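Local coordinates for cellulose hydrolase (Bacillus licheniformis, PDB 4YZT), which hydrolyses internal beta-1,4-glucosidic bonds of cellulose as a family 5 endo-beta-1,4-glucanase, held here with a cellotetraose chain in its binding cleft, at residues N39-V44 and V71-T76; I269-T274 and M302-G307; Y110-I115 and L156-N161. All coordinates share one frame; numbering follows the deposited sequence.

Contact 1: N39-V44 and V71-T76; sequences NTLDAV and VRIPVT. With BGC (beta-D-glucopyranose), chain B; BGC (beta-D-glucopyranose), chain C; EDO (1,2-ethanediol), chain D.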
loop_
_atom_site.group_PDB
_atom_site.type_symbol
_atom_site.label_atom_id
_atom_site.label_comp_id
_atom_site.label_asym_id
_atom_site.label_seq_id
_atom_site.Cartn_x
_atom_site.Cartn_y
_atom_site.Cartn_z
ATOM N N ASN A 39 -0.737 -10.756 4.169
ATOM C CA ASN A 39 -1.957 -11.532 4.420
ATOM C C ASN A 39 -1.842 -13.006 3.996
ATOM O O ASN A 39 -2.777 -13.588 3.414
ATOM C CB ASN A 39 -3.160 -10.863 3.721
ATOM C CG ASN A 39 -3.654 -9.602 4.456
ATOM O OD1 ASN A 39 -2.965 -9.046 5.314
ATOM N ND2 ASN A 39 -4.871 -9.160 4.121
ATOM N N THR A 40 -0.689 -13.607 4.286
ATOM C CA THR A 40 -0.385 -14.963 3.832
ATOM C C THR A 40 0.090 -15.795 5.031
ATOM O O THR A 40 -0.750 -16.316 5.774
ATOM C CB THR A 40 0.648 -14.942 2.666
ATOM O OG1 THR A 40 0.199 -14.006 1.674
ATOM C CG2 THR A 40 0.771 -16.309 2.029
ATOM N N LEU A 41 1.396 -15.894 5.282
ATOM C CA LEU A 41 1.811 -16.614 6.494
ATOM C C LEU A 41 1.524 -15.796 7.759
ATOM O O LEU A 41 1.629 -16.319 8.872
ATOM C CB LEU A 41 3.282 -17.004 6.440
ATOM C CG LEU A 41 3.564 -18.145 5.456
ATOM C CD1 LEU A 41 3.781 -17.605 4.047
ATOM C CD2 LEU A 41 4.779 -18.938 5.890
ATOM N N ASP A 42 1.164 -14.522 7.583
ATOM C CA ASP A 42 0.801 -13.656 8.709
ATOM C C ASP A 42 -0.695 -13.721 9.028
ATOM O O ASP A 42 -1.137 -13.124 10.008
ATOM C CB ASP A 42 1.189 -12.192 8.444
ATOM C CG ASP A 42 0.798 -11.722 7.043
ATOM O OD1 ASP A 42 1.012 -12.501 6.089
ATOM O OD2 ASP A 42 0.285 -10.588 6.896
ATOM N N ALA A 43 -1.468 -14.434 8.214
ATOM C CA ALA A 43 -2.907 -14.524 8.470
ATOM C C ALA A 43 -3.224 -15.339 9.720
ATOM O O ALA A 43 -2.401 -16.121 10.208
ATOM C CB ALA A 43 -3.640 -15.118 7.253
ATOM N N VAL A 44 -4.450 -15.167 10.207
ATOM C CA VAL A 44 -4.877 -15.648 11.523
ATOM C C VAL A 44 -6.172 -16.436 11.407
ATOM O O VAL A 44 -7.170 -15.901 10.917
ATOM C CB VAL A 44 -5.084 -14.451 12.503
ATOM C CG1 VAL A 44 -5.715 -14.917 13.815
ATOM C CG2 VAL A 44 -3.778 -13.729 12.761
ATOM N N VAL A 71 12.195 -9.441 -0.804
ATOM C CA VAL A 71 10.846 -9.723 -0.353
ATOM C C VAL A 71 10.815 -9.797 1.169
ATOM O O VAL A 71 11.763 -10.258 1.806
ATOM C CB VAL A 71 10.273 -11.040 -0.958
ATOM C CG1 VAL A 71 10.320 -10.992 -2.488
ATOM C CG2 VAL A 71 11.013 -12.265 -0.438
ATOM N N ARG A 72 9.723 -9.312 1.736
ATOM C CA ARG A 72 9.452 -9.463 3.158
ATOM C C ARG A 72 8.366 -10.504 3.344
ATOM O O ARG A 72 7.327 -10.437 2.700
ATOM C CB ARG A 72 9.029 -8.129 3.777
ATOM C CG ARG A 72 8.630 -8.175 5.251
ATOM C CD ARG A 72 8.700 -6.752 5.773
ATOM N NE ARG A 72 8.423 -6.527 7.197
ATOM C CZ ARG A 72 7.249 -6.149 7.706
ATOM N NH1 ARG A 72 6.170 -6.036 6.929
ATOM N NH2 ARG A 72 7.141 -5.910 9.016
ATOM N N ILE A 73 8.627 -11.476 4.212
ATOM C CA ILE A 73 7.681 -12.561 4.458
ATOM C C ILE A 73 7.185 -12.469 5.892
ATOM O O ILE A 73 7.805 -13.012 6.813
ATOM C CB ILE A 73 8.317 -13.960 4.197
ATOM C CG1 ILE A 73 8.886 -14.041 2.776
ATOM C CG2 ILE A 73 7.303 -15.082 4.415
ATOM C CD1 ILE A 73 9.765 -15.260 2.530
ATOM N N PRO A 74 6.080 -11.742 6.094
ATOM C CA PRO A 74 5.528 -11.665 7.449
ATOM C C PRO A 74 4.979 -13.010 7.881
ATOM O O PRO A 74 4.327 -13.693 7.089
ATOM C CB PRO A 74 4.419 -10.601 7.331
ATOM C CG PRO A 74 4.113 -10.482 5.910
ATOM C CD PRO A 74 5.372 -10.852 5.150
ATOM N N VAL A 75 5.253 -13.389 9.128
ATOM C CA VAL A 75 4.770 -14.662 9.666
ATOM C C VAL A 75 4.168 -14.458 11.054
ATOM O O VAL A 75 4.805 -13.888 11.951
ATOM C CB VAL A 75 5.885 -15.711 9.756
ATOM C CG1 VAL A 75 5.355 -16.991 10.397
ATOM C CG2 VAL A 75 6.477 -15.991 8.376
ATOM N N THR A 76 2.931 -14.905 11.215
ATOM C CA THR A 76 2.288 -14.891 12.513
ATOM C C THR A 76 2.406 -16.293 13.096
ATOM O O THR A 76 1.881 -17.258 12.531
ATOM C CB THR A 76 0.827 -14.431 12.402
ATOM O OG1 THR A 76 0.805 -13.096 11.872
ATOM C CG2 THR A 76 0.133 -14.454 13.770
HETATM C C2 BGC B . -3.737 -5.527 5.785
HETATM C C3 BGC B . -5.182 -5.849 5.998
HETATM C C4 BGC B . -5.344 -6.781 7.158
HETATM C C5 BGC B . -4.707 -6.201 8.408
HETATM C C6 BGC B . -4.832 -7.179 9.547
HETATM C C1 BGC B . -3.126 -4.962 7.043
HETATM O O2 BGC B . -3.557 -4.589 4.701
HETATM O O3 BGC B . -5.729 -6.410 4.765
HETATM O O4 BGC B . -6.762 -7.058 7.483
HETATM O O5 BGC B . -3.280 -5.880 8.197
HETATM O O6 BGC B . -4.426 -6.565 10.768
HETATM C C2 BGC C . -8.300 -8.845 7.801
HETATM C C3 BGC C . -8.808 -10.131 7.213
HETATM C C4 BGC C . -9.225 -9.993 5.796
HETATM C C5 BGC C . -8.142 -9.337 4.992
HETATM C C6 BGC C . -8.650 -9.066 3.617
HETATM C C1 BGC C . -7.176 -8.300 6.975
HETATM O O2 BGC C . -7.848 -9.021 9.154
HETATM O O3 BGC C . -9.922 -10.596 8.008
HETATM O O4 BGC C . -9.418 -11.283 5.129
HETATM O O5 BGC C . -7.681 -8.079 5.617
HETATM O O6 BGC C . -9.659 -8.093 3.712
HETATM C C1 EDO D . -10.554 -16.628 11.321
HETATM O O1 EDO D . -9.791 -15.927 10.331
HETATM C C2 EDO D . -12.036 -16.555 10.960
HETATM O O2 EDO D . -12.237 -17.071 9.634
HETATM O O HOH W 1 -0.393 -17.890 10.585
#
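L41 and D42, the middle of a type I beta turn from T40 to A43, run against V75 and T76 just beyond barrel strand 70-73, the touching parts 28° apart and the CA atoms of D42 and V75 separated by 4.2 Å. T76 makes two hydrogen bonds to the turn. Its backbone N donates to L41 O at 3.0 Å, nearly straight at 168°, and its OG1, beside its own backbone N and anti to its carbonyl carbon, donates to D42 O at 2.7 Å. H117 N also bonds to this hydroxyl, which therefore accepts as well as donates. The CG2 branch of T76 meets V44 CG2 at 4.1 Å. The P74 ring packs on the face of the D42 carboxylate, P74 CG 3.7 Å from D42 CG. A chi1 of 45° sets CG of D42 between its backbone N and carbonyl carbon and folds the carboxylate back over its own turn. There OD1 takes T40 N at 2.7 Å from above the carboxylate plane, while OD2 takes N39 N with its syn lone pair. L41 puts CB 3.5 Å from P74 O and stretches CD1 to I73 CG2; V97 and V100 of helix 91-105 also pack on this leucine. N39 takes no part in the packing on 71-76; its ND2 donates to O3 of the chain B glucose at 3.0 Å, weakly to O5 of the chain C glucose, and to N51 OD1. Two backbone N-H groups thus grip the buried D42 carboxylate and would favour its charged form. They tie the backbone of N39 and T40 to D42, while T76 holds the far side of the turn, next to an asparagine that binds the glycan.

Contact 2: I269-T274 and M302-G307; sequences IGEYGT and MWWDNG. With BGC (beta-D-glucopyranose), chain E; BGC (beta-D-glucopyranose), chain B.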
loop_
_atom_site.group_PDB
_atom_site.type_symbol
_atom_site.label_atom_id
_atom_site.label_comp_id
_atom_site.label_asym_id
_atom_site.label_seq_id
_atom_site.Cartn_x
_atom_site.Cartn_y
_atom_site.Cartn_z
ATOM N N ILE A 269 12.536 0.606 5.184
ATOM C CA ILE A 269 11.141 0.994 5.327
ATOM C C ILE A 269 10.337 -0.278 5.074
ATOM O O ILE A 269 10.138 -0.669 3.920
ATOM C CB ILE A 269 10.765 2.111 4.344
ATOM C CG1 ILE A 269 11.660 3.338 4.557
ATOM C CG2 ILE A 269 9.322 2.511 4.499
ATOM C CD1 ILE A 269 11.811 4.198 3.318
ATOM N N GLY A 270 9.953 -0.962 6.147
ATOM C CA GLY A 270 9.396 -2.304 6.009
ATOM C C GLY A 270 8.052 -2.358 5.310
ATOM O O GLY A 270 7.692 -3.388 4.718
ATOM N N GLU A 271 7.297 -1.260 5.396
ATOM C CA GLU A 271 6.016 -1.143 4.695
ATOM C C GLU A 271 5.743 0.294 4.274
ATOM O O GLU A 271 5.944 1.227 5.063
ATOM C CB GLU A 271 4.838 -1.620 5.573
ATOM C CG GLU A 271 4.909 -3.073 6.067
ATOM C CD GLU A 271 3.716 -3.458 6.914
ATOM O OE1 GLU A 271 2.662 -2.779 6.792
ATOM O OE2 GLU A 271 3.813 -4.437 7.699
ATOM N N TYR A 272 5.252 0.456 3.049
ATOM C CA TYR A 272 4.696 1.709 2.546
ATOM C C TYR A 272 3.717 1.355 1.432
ATOM O O TYR A 272 3.742 0.234 0.896
ATOM C CB TYR A 272 5.782 2.660 2.006
ATOM C CG TYR A 272 6.255 2.241 0.641
ATOM C CD1 TYR A 272 5.687 2.780 -0.519
ATOM C CD2 TYR A 272 7.232 1.264 0.501
ATOM C CE1 TYR A 272 6.094 2.359 -1.783
ATOM C CE2 TYR A 272 7.657 0.844 -0.757
ATOM C CZ TYR A 272 7.072 1.385 -1.891
ATOM O OH TYR A 272 7.485 0.950 -3.129
ATOM N N GLY A 273 2.878 2.319 1.058
ATOM C CA GLY A 273 2.032 2.149 -0.107
ATOM C C GLY A 273 0.614 2.616 0.135
ATOM O O GLY A 273 0.232 2.934 1.261
ATOM N N THR A 274 -0.186 2.661 -0.926
ATOM C CA THR A 274 -1.574 3.061 -0.749
ATOM C C THR A 274 -2.382 1.851 -0.315
ATOM O O THR A 274 -1.969 0.702 -0.514
ATOM C CB THR A 274 -2.178 3.704 -2.031
ATOM O OG1 THR A 274 -1.931 2.872 -3.174
ATOM C CG2 THR A 274 -1.546 5.066 -2.265
ATOM N N MET A 302 10.131 -1.142 1.090
ATOM C CA MET A 302 9.449 -2.415 0.850
ATOM C C MET A 302 7.933 -2.197 0.768
ATOM O O MET A 302 7.305 -1.740 1.721
ATOM C CB MET A 302 9.814 -3.431 1.944
ATOM C CG MET A 302 11.341 -3.592 2.121
ATOM S SD MET A 302 11.883 -5.088 2.981
ATOM C CE MET A 302 11.642 -6.318 1.696
ATOM N N TRP A 303 7.357 -2.539 -0.387
ATOM C CA TRP A 303 5.961 -2.196 -0.734
ATOM C C TRP A 303 4.958 -3.119 -0.044
ATOM O O TRP A 303 5.097 -4.346 -0.121
ATOM C CB TRP A 303 5.808 -2.300 -2.261
ATOM C CG TRP A 303 4.705 -1.546 -2.944
ATOM C CD1 TRP A 303 3.893 -0.575 -2.425
ATOM C CD2 TRP A 303 4.322 -1.698 -4.319
ATOM N NE1 TRP A 303 3.014 -0.124 -3.404
ATOM C CE2 TRP A 303 3.271 -0.794 -4.571
ATOM C CE3 TRP A 303 4.771 -2.516 -5.357
ATOM C CZ2 TRP A 303 2.656 -0.693 -5.822
ATOM C CZ3 TRP A 303 4.162 -2.409 -6.602
ATOM C CH2 TRP A 303 3.109 -1.515 -6.815
ATOM N N TRP A 304 3.959 -2.549 0.623
ATOM C CA TRP A 304 2.924 -3.392 1.239
ATOM C C TRP A 304 1.881 -3.797 0.222
ATOM O O TRP A 304 1.199 -2.956 -0.379
ATOM C CB TRP A 304 2.242 -2.703 2.429
ATOM C CG TRP A 304 1.196 -3.605 3.061
ATOM C CD1 TRP A 304 -0.162 -3.463 3.011
ATOM C CD2 TRP A 304 1.446 -4.806 3.816
ATOM N NE1 TRP A 304 -0.775 -4.509 3.682
ATOM C CE2 TRP A 304 0.193 -5.340 4.189
ATOM C CE3 TRP A 304 2.611 -5.477 4.212
ATOM C CZ2 TRP A 304 0.071 -6.509 4.945
ATOM C CZ3 TRP A 304 2.489 -6.636 4.960
ATOM C CH2 TRP A 304 1.226 -7.143 5.318
ATOM N N ASP A 305 1.756 -5.107 0.050
ATOM C CA ASP A 305 0.784 -5.679 -0.864
ATOM C C ASP A 305 0.024 -6.779 -0.119
ATOM O O ASP A 305 0.577 -7.849 0.162
ATOM C CB ASP A 305 1.501 -6.211 -2.108
ATOM C CG ASP A 305 0.545 -6.693 -3.184
ATOM O OD1 ASP A 305 -0.674 -6.772 -2.919
ATOM O OD2 ASP A 305 1.016 -6.993 -4.305
ATOM N N ASN A 306 -1.232 -6.522 0.228
ATOM C CA ASN A 306 -1.994 -7.533 0.952
ATOM C C ASN A 306 -2.665 -8.573 0.046
ATOM O O ASN A 306 -3.408 -9.425 0.524
ATOM C CB ASN A 306 -3.049 -6.879 1.859
ATOM C CG ASN A 306 -4.179 -6.195 1.084
ATOM O OD1 ASN A 306 -4.230 -6.219 -0.149
ATOM N ND2 ASN A 306 -5.107 -5.591 1.827
ATOM N N GLY A 307 -2.400 -8.497 -1.257
ATOM C CA GLY A 307 -2.950 -9.456 -2.196
ATOM C C GLY A 307 -4.152 -8.912 -2.951
ATOM O O GLY A 307 -4.545 -9.451 -3.985
HETATM C C2 BGC E . 0.754 -3.911 9.474
HETATM C C3 BGC E . 0.093 -4.619 8.344
HETATM C C4 BGC E . -1.169 -3.979 7.966
HETATM C C5 BGC E . -0.892 -2.519 7.606
HETATM C C6 BGC E . -2.068 -1.729 7.098
HETATM C C1 BGC E . 0.896 -2.492 8.993
HETATM O O1 BGC E . 1.809 -1.691 9.682
HETATM O O2 BGC E . 2.100 -4.423 9.728
HETATM O O3 BGC E . -0.096 -6.078 8.621
HETATM O O4 BGC E . -1.749 -4.721 6.834
HETATM O O5 BGC E . -0.392 -1.865 8.815
HETATM O O6 BGC E . -2.985 -1.600 8.173
HETATM C C2 BGC B . -3.737 -5.527 5.785
HETATM C C3 BGC B . -5.182 -5.849 5.998
HETATM C C4 BGC B . -5.344 -6.781 7.158
HETATM C C5 BGC B . -4.707 -6.201 8.408
HETATM C C6 BGC B . -4.832 -7.179 9.547
HETATM C C1 BGC B . -3.126 -4.962 7.043
HETATM O O2 BGC B . -3.557 -4.589 4.701
HETATM O O3 BGC B . -5.729 -6.410 4.765
HETATM O O4 BGC B . -6.762 -7.058 7.483
HETATM O O5 BGC B . -3.280 -5.880 8.197
HETATM O O6 BGC B . -4.426 -6.565 10.768
HETATM O O HOH W 2 0.084 -0.700 -1.842
#
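M302, Y272 and W304 bury the most surface where the seventh and eighth strands of the TIM barrel, 267-272 and 299-303, run parallel as neighbours in a beta-alpha-beta unit connected by helix 280-296. M302 N donates to I269 O at 2.9 Å, and its CB rests on the carbonyl oxygens of I269 and G270. The end of the methionine leads away from strand 267-272, carrying its CE methyl to the backbone of V71 and R72. Y272 crosses over W303, its CG held between its own backbone N and carbonyl carbon (chi1 77°). Its ring is nearly parallel to the indole five-membered ring, planes 15° apart, but slid far enough, with centroids 4.9 Å apart, that the two barely overlap. F290 and V291 of helix 280-296 also touch the tyrosine. Beyond it, W304 N donates to Y272 O at 2.8 Å in a bond of 177°. The E271 carboxylate lies over one face of the W304 indole, almost parallel to it, E271 CD 3.5 Å from W304 CE3. Y225 OH and the R72 guanidinium also hold this carboxylate, and OE2 accepts from O2 of the chain E glucose at 2.7 Å. C3 of that sugar lies over the same indole face, toward its rim. At the indole edge, W304 NE1 donates to O2 of the chain B glucose at 3.0 Å, while N306 ND2 reaches the adjacent O3 at 3.1 Å.

Contact 3: Y110-I115 and L156-N161; sequences YVVLNI and LFEIVN. With BGC (beta-D-glucopyranose), chain E.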
loop_
_atom_site.group_PDB
_atom_site.type_symbol
_atom_site.label_atom_id
_atom_site.label_comp_id
_atom_site.label_asym_id
_atom_site.label_seq_id
_atom_site.Cartn_x
_atom_site.Cartn_y
_atom_site.Cartn_z
ATOM N N TYR A 110 16.916 -10.899 -1.541
ATOM C CA TYR A 110 17.190 -10.677 -0.130
ATOM C C TYR A 110 15.840 -10.839 0.554
ATOM O O TYR A 110 14.825 -10.391 0.028
ATOM C CB TYR A 110 17.805 -9.308 0.123
ATOM C CG TYR A 110 19.272 -9.270 -0.218
ATOM C CD1 TYR A 110 19.688 -9.230 -1.543
ATOM C CD2 TYR A 110 20.241 -9.293 0.776
ATOM C CE1 TYR A 110 21.022 -9.199 -1.875
ATOM C CE2 TYR A 110 21.590 -9.266 0.450
ATOM C CZ TYR A 110 21.965 -9.221 -0.876
ATOM O OH TYR A 110 23.294 -9.197 -1.215
ATOM N N VAL A 111 15.819 -11.509 1.697
ATOM C CA VAL A 111 14.559 -11.942 2.282
ATOM C C VAL A 111 14.468 -11.508 3.745
ATOM O O VAL A 111 15.414 -11.720 4.497
ATOM C CB VAL A 111 14.399 -13.483 2.188
ATOM C CG1 VAL A 111 13.070 -13.929 2.804
ATOM C CG2 VAL A 111 14.520 -13.967 0.728
ATOM N N VAL A 112 13.341 -10.886 4.129
ATOM C CA VAL A 112 13.098 -10.501 5.516
ATOM C C VAL A 112 12.089 -11.456 6.156
ATOM O O VAL A 112 10.941 -11.548 5.711
ATOM C CB VAL A 112 12.581 -9.059 5.617
ATOM C CG1 VAL A 112 12.205 -8.691 7.074
ATOM C CG2 VAL A 112 13.630 -8.101 5.061
ATOM N N LEU A 113 12.522 -12.164 7.196
ATOM C CA LEU A 113 11.628 -13.064 7.921
ATOM C C LEU A 113 11.336 -12.458 9.288
ATOM O O LEU A 113 12.272 -12.020 9.967
ATOM C CB LEU A 113 12.252 -14.456 8.057
ATOM C CG LEU A 113 11.509 -15.526 8.877
ATOM C CD1 LEU A 113 10.221 -15.975 8.197
ATOM C CD2 LEU A 113 12.421 -16.723 9.154
ATOM N N ASN A 114 10.064 -12.412 9.699
ATOM C CA ASN A 114 9.764 -11.752 10.980
ATOM C C ASN A 114 8.837 -12.529 11.899
ATOM O O ASN A 114 8.506 -13.688 11.635
ATOM C CB ASN A 114 9.199 -10.333 10.737
ATOM C CG ASN A 114 7.704 -10.304 10.345
ATOM O OD1 ASN A 114 6.980 -11.306 10.383
ATOM N ND2 ASN A 114 7.236 -9.108 10.004
ATOM N N ILE A 115 8.469 -11.876 12.999
ATOM C CA ILE A 115 7.323 -12.235 13.820
ATOM C C ILE A 115 6.303 -11.106 13.622
ATOM O O ILE A 115 6.624 -9.940 13.850
ATOM C CB ILE A 115 7.698 -12.380 15.310
ATOM C CG1 ILE A 115 8.669 -13.558 15.516
ATOM C CG2 ILE A 115 6.443 -12.510 16.185
ATOM C CD1 ILE A 115 8.976 -13.870 16.984
ATOM N N LEU A 156 17.525 -11.998 6.297
ATOM C CA LEU A 156 17.548 -11.064 7.417
ATOM C C LEU A 156 16.471 -11.467 8.426
ATOM O O LEU A 156 15.419 -11.978 8.038
ATOM C CB LEU A 156 17.300 -9.622 6.948
ATOM C CG LEU A 156 18.326 -8.920 6.033
ATOM C CD1 LEU A 156 18.153 -9.346 4.585
ATOM C CD2 LEU A 156 18.203 -7.404 6.139
ATOM N N PHE A 157 16.728 -11.245 9.713
ATOM C CA PHE A 157 15.693 -11.448 10.738
ATOM C C PHE A 157 15.147 -10.106 11.207
ATOM O O PHE A 157 15.926 -9.208 11.542
ATOM C CB PHE A 157 16.226 -12.188 11.975
ATOM C CG PHE A 157 16.682 -13.609 11.735
ATOM C CD1 PHE A 157 16.270 -14.331 10.637
ATOM C CD2 PHE A 157 17.536 -14.218 12.648
ATOM C CE1 PHE A 157 16.710 -15.652 10.442
ATOM C CE2 PHE A 157 17.982 -15.529 12.464
ATOM C CZ PHE A 157 17.563 -16.244 11.361
ATOM N N GLU A 158 13.823 -9.980 11.261
ATOM C CA GLU A 158 13.174 -8.811 11.859
ATOM C C GLU A 158 12.489 -9.221 13.172
ATOM O O GLU A 158 11.572 -10.039 13.179
ATOM C CB GLU A 158 12.165 -8.185 10.897
ATOM C CG GLU A 158 11.378 -7.037 11.533
ATOM C CD GLU A 158 10.277 -6.501 10.618
ATOM O OE1 GLU A 158 9.996 -7.139 9.581
ATOM O OE2 GLU A 158 9.687 -5.450 10.949
ATOM N N ILE A 159 12.953 -8.662 14.282
ATOM C CA ILE A 159 12.521 -9.107 15.615
ATOM C C ILE A 159 10.993 -9.126 15.849
ATOM O O ILE A 159 10.457 -10.149 16.290
ATOM C CB ILE A 159 13.189 -8.246 16.704
ATOM C CG1 ILE A 159 14.714 -8.348 16.583
ATOM C CG2 ILE A 159 12.763 -8.694 18.106
ATOM C CD1 ILE A 159 15.217 -9.782 16.659
ATOM N N VAL A 160 10.301 -8.021 15.558
ATOM C CA VAL A 160 8.855 -7.954 15.769
ATOM C C VAL A 160 8.193 -6.812 14.970
ATOM O O VAL A 160 8.698 -5.683 14.923
ATOM C CB VAL A 160 8.512 -7.787 17.294
ATOM C CG1 VAL A 160 9.118 -6.494 17.879
ATOM C CG2 VAL A 160 7.014 -7.825 17.543
ATOM N N ASN A 161 7.053 -7.114 14.351
ATOM C CA ASN A 161 6.262 -6.136 13.617
ATOM C C ASN A 161 5.433 -5.234 14.532
ATOM O O ASN A 161 4.787 -5.734 15.445
ATOM C CB ASN A 161 5.312 -6.852 12.649
ATOM C CG ASN A 161 4.576 -5.892 11.754
ATOM O OD1 ASN A 161 5.187 -5.250 10.905
ATOM N ND2 ASN A 161 3.262 -5.783 11.933
HETATM C C2 BGC E . 0.754 -3.911 9.474
HETATM C C3 BGC E . 0.093 -4.619 8.344
HETATM C C4 BGC E . -1.169 -3.979 7.966
HETATM C C5 BGC E . -0.892 -2.519 7.606
HETATM C C6 BGC E . -2.068 -1.729 7.098
HETATM C C1 BGC E . 0.896 -2.492 8.993
HETATM O O1 BGC E . 1.809 -1.691 9.682
HETATM O O2 BGC E . 2.100 -4.423 9.728
HETATM O O3 BGC E . -0.096 -6.078 8.621
HETATM O O4 BGC E . -1.749 -4.721 6.834
HETATM O O5 BGC E . -0.392 -1.865 8.815
HETATM O O6 BGC E . -2.985 -1.600 8.173
#
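E158 holds CG anti to its backbone N (chi1 175°) and continues extended, while N114 sets CG between its backbone N and carbonyl carbon (chi1 79°); the two side chains therefore run next to each other from the same face of the sheet. Their amide and carboxylate planes are turned 57° apart, and N114 ND2 gives only a weak bond to E158 OE1 at 3.4 Å. The firmer partners lie elsewhere: R72 NE forms a salt bridge with OE1, N114 OD1 accepts from V75 N, and N114 ND2 also bonds to H116 ND1. V112 comes across the glutamate, its CG1 3.7 Å from E158 OE1. An alanine in place of E158 would probably leave R72 NE without its carboxylate, deprive N114 ND2 of its weak acceptor and open a gap beside V112. Beneath these groups the backbones bond in parallel register: V111 O accepts from L156 N at 2.8 Å, L156 O from L113 N at 3.0 Å, and L113 O from E158 N at 2.9 Å. L113 and F157 point to the other face, where W141 of helix 130-147 meets the phenylalanine ring. Past the strands, I115 O takes N161 N at 2.9 Å, whereas the buried I115 N has no partner. N161 ND2 donates to O2 of the chain E glucose at 2.8 Å, while its OD1 bonds to R72 NH2. Parallel neighbours whose last inward residues, N114 and E158, are polar, followed by an Asn-Glu pair (N161 and E162) just past the fourth strand, are typical of the sugar-binding end of a family 5 TIM barrel.

All three contacts are buried in the same eight-stranded barrel, with V44 in contact 1 and Y110 in contact 3 partly exposed. Contacts 1 and 3 hold neighbouring strands, 70-73 and 110-114, bonded through I73 N and V112 O; contact 2 lies further round the barrel and nearest the chain's centre. Their chemistry differs: a loop turn tied by T76 in contact 1, aromatic rings in contact 2, regular parallel strand bonding in contact 3. R72, on contact 1's strand, reaches side chains of both other contacts. Contacts 1 and 2 share the chain B glucose, contacts 2 and 3 the chain E glucose.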